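Local coordinates for protein putative endo-1,4-beta-xylanase (Bacteroides thetaiotaomicron VPI-5482, PDB 5MSX) that probably hydrolyses glycosidic bonds at arabinofuranose units as a family 43 glycoside hydrolase involved in plant pectin breakdown by a gut bacterium, at residues G44-Y49 and K71-W76. Numbering follows the deposited sequence.
Sequences GVFYCY and KDFVHW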
loop_
_atom_site.group_PDB
_atom_site.type_symbol
_atom_site.label_atom_id
_atom_site.label_comp_id
_atom_site.label_asym_id
_atom_site.label_seq_id
_atom_site.Cartn_x
_atom_site.Cartn_y
_atom_site.Cartn_z
ATOM N N GLY C 44 14.792 9.970 -13.607
ATOM C CA GLY C 44 15.752 10.509 -14.550
ATOM C C GLY C 44 16.456 9.546 -15.510
ATOM O O GLY C 44 17.340 9.973 -16.226
ATOM N N VAL C 45 16.054 8.280 -15.568
ATOM C CA VAL C 45 16.653 7.291 -16.489
ATOM C C VAL C 45 15.533 6.590 -17.292
ATOM O O VAL C 45 14.492 6.276 -16.731
ATOM C CB VAL C 45 17.440 6.236 -15.674
ATOM C CG1 VAL C 45 18.054 5.187 -16.581
ATOM C CG2 VAL C 45 18.522 6.909 -14.816
ATOM N N PHE C 46 15.758 6.297 -18.578
ATOM C CA PHE C 46 14.766 5.527 -19.364
ATOM C C PHE C 46 14.970 4.036 -19.187
ATOM O O PHE C 46 16.095 3.579 -19.096
ATOM C CB PHE C 46 14.789 5.896 -20.838
ATOM C CG PHE C 46 14.611 7.385 -21.095
ATOM C CD1 PHE C 46 13.345 7.948 -21.145
ATOM C CD2 PHE C 46 15.715 8.212 -21.289
ATOM C CE1 PHE C 46 13.173 9.315 -21.365
ATOM C CE2 PHE C 46 15.559 9.571 -21.534
ATOM C CZ PHE C 46 14.285 10.135 -21.577
ATOM N N TYR C 47 13.863 3.306 -19.070
ATOM C CA TYR C 47 13.847 1.870 -18.938
ATOM C C TYR C 47 12.989 1.294 -20.067
ATOM O O TYR C 47 11.952 1.894 -20.421
ATOM C CB TYR C 47 13.212 1.479 -17.615
ATOM C CG TYR C 47 14.045 1.813 -16.411
ATOM C CD1 TYR C 47 14.150 3.123 -15.948
ATOM C CD2 TYR C 47 14.755 0.811 -15.736
ATOM C CE1 TYR C 47 14.922 3.426 -14.843
ATOM C CE2 TYR C 47 15.512 1.104 -14.617
ATOM C CZ TYR C 47 15.604 2.411 -14.195
ATOM O OH TYR C 47 16.372 2.665 -13.107
ATOM N N CYS C 48 13.427 0.150 -20.621
ATOM C CA CYS C 48 12.686 -0.612 -21.602
ATOM C C CYS C 48 12.579 -2.071 -21.167
ATOM O O CYS C 48 13.563 -2.819 -21.176
ATOM C CB CYS C 48 13.326 -0.492 -22.990
ATOM S SG CYS C 48 12.460 -1.433 -24.307
ATOM N N TYR C 49 11.368 -2.450 -20.753
ATOM C CA TYR C 49 11.000 -3.807 -20.469
ATOM C C TYR C 49 10.263 -4.365 -21.698
ATOM O O TYR C 49 9.256 -3.804 -22.135
ATOM C CB TYR C 49 10.030 -3.825 -19.294
ATOM C CG TYR C 49 10.561 -3.248 -17.985
ATOM C CD1 TYR C 49 11.309 -4.045 -17.096
ATOM C CD2 TYR C 49 10.277 -1.945 -17.599
ATOM C CE1 TYR C 49 11.767 -3.542 -15.882
ATOM C CE2 TYR C 49 10.742 -1.438 -16.389
ATOM C CZ TYR C 49 11.464 -2.240 -15.527
ATOM O OH TYR C 49 11.920 -1.732 -14.327
ATOM N N LYS C 71 20.465 6.723 -20.289
ATOM C CA LYS C 71 20.388 8.068 -19.738
ATOM C C LYS C 71 19.875 9.068 -20.755
ATOM O O LYS C 71 19.318 10.107 -20.385
ATOM C CB LYS C 71 21.751 8.496 -19.217
ATOM C CG LYS C 71 22.242 7.600 -18.092
ATOM C CD LYS C 71 23.511 8.137 -17.442
ATOM C CE LYS C 71 23.922 7.289 -16.244
ATOM N NZ LYS C 71 24.678 6.082 -16.682
ATOM N N ASP C 72 20.060 8.768 -22.036
ATOM C CA ASP C 72 19.793 9.743 -23.100
ATOM C C ASP C 72 18.802 9.269 -24.183
ATOM O O ASP C 72 18.474 10.045 -25.074
ATOM C CB ASP C 72 21.114 10.175 -23.767
ATOM C CG ASP C 72 21.891 8.999 -24.392
ATOM O OD1 ASP C 72 21.467 7.826 -24.328
ATOM O OD2 ASP C 72 22.962 9.244 -24.969
ATOM N N PHE C 73 18.343 8.018 -24.106
ATOM C CA PHE C 73 17.466 7.398 -25.142
ATOM C C PHE C 73 18.178 6.940 -26.439
ATOM O O PHE C 73 17.518 6.492 -27.397
ATOM C CB PHE C 73 16.282 8.321 -25.500
ATOM C CG PHE C 73 15.003 7.573 -25.763
ATOM C CD1 PHE C 73 14.290 7.017 -24.705
ATOM C CD2 PHE C 73 14.520 7.415 -27.063
ATOM C CE1 PHE C 73 13.103 6.314 -24.930
ATOM C CE2 PHE C 73 13.341 6.701 -27.292
ATOM C CZ PHE C 73 12.639 6.138 -26.226
ATOM N N VAL C 74 19.506 7.005 -26.452
ATOM C CA VAL C 74 20.310 6.623 -27.627
ATOM C C VAL C 74 21.186 5.417 -27.269
ATOM O O VAL C 74 21.147 4.392 -27.943
ATOM C CB VAL C 74 21.153 7.815 -28.090
ATOM C CG1 VAL C 74 22.043 7.453 -29.264
ATOM C CG2 VAL C 74 20.227 8.967 -28.468
ATOM N N HIS C 75 21.963 5.550 -26.193
ATOM C CA HIS C 75 22.806 4.471 -25.689
ATOM C C HIS C 75 22.103 3.667 -24.637
ATOM O O HIS C 75 21.791 4.196 -23.578
ATOM C CB HIS C 75 24.097 5.070 -25.121
ATOM C CG HIS C 75 24.852 5.865 -26.133
ATOM N ND1 HIS C 75 24.747 7.236 -26.233
ATOM C CD2 HIS C 75 25.667 5.474 -27.141
ATOM C CE1 HIS C 75 25.496 7.659 -27.235
ATOM N NE2 HIS C 75 26.067 6.610 -27.799
ATOM N N TRP C 76 21.876 2.386 -24.924
ATOM C CA TRP C 76 21.114 1.482 -24.069
ATOM C C TRP C 76 21.998 0.360 -23.578
ATOM O O TRP C 76 22.931 -0.005 -24.271
ATOM C CB TRP C 76 19.952 0.882 -24.868
ATOM C CG TRP C 76 18.912 1.902 -25.265
ATOM C CD1 TRP C 76 18.914 2.695 -26.380
ATOM C CD2 TRP C 76 17.730 2.244 -24.525
ATOM N NE1 TRP C 76 17.807 3.511 -26.373
ATOM C CE2 TRP C 76 17.065 3.255 -25.248
ATOM C CE3 TRP C 76 17.182 1.803 -23.310
ATOM C CZ2 TRP C 76 15.856 3.838 -24.796
ATOM C CZ3 TRP C 76 15.975 2.369 -22.860
ATOM C CH2 TRP C 76 15.326 3.371 -23.610
#
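F46 meets F73 in a T-shaped (edge-to-face) aromatic pair where strand 45-52, in a blade-like antiparallel sheet of the five-bladed beta-propeller characteristic of family 43, passes the loop that follows its neighbour, strand 67-70. The pair illustrates how aromatic side chains of a connecting loop can cover one face of a propeller sheet; F73 also meets the ring of F264 from a later strand. CD1 of F73 comes over one face of F46, displaced toward the rim and 3.6 Å from F46 CG; the ring planes stand at 78°. W76 packs beside it, the outer end of its six-membered ring against the strand, with CH2 3.8 Å from F46 CB and CZ3 3.9 Å from C48 CB. Both strand residues direct their CB atoms to the loop, whereas the intervening Y47 turns away, its hydroxyl hydrogen-bonded to E123. F46 has CG anti to its carbonyl carbon (chi1 -55°), which turns one face of the ring to the edge of F73, while K71 O lies near the ring plane at its edge.

Behind this shell, F73 and W76 brace one another. W76 CZ2 sits over a face of F73, and NE1 of the indole makes a weak hydrogen bond to F73 O. F73 adopts positive phi (77°) within a tight bend: V74 N closes an Asx turn on D72 OD1 from well above the carboxylate plane, and H75 N, binding the same oxygen from its syn side and the same face, extends it to an Asx motif. Further out, S70 OG is hydrogen-bonded to D72 N, F73 N and H75 O, while W76 O is hydrogen-bonded to Y395 OH, linking the loop to the F5/8 type C domain. The other carboxylate oxygen, D72 OD2, uses its syn lone pair to accept H75 ND1 at 3.0 Å, almost in the imidazole plane.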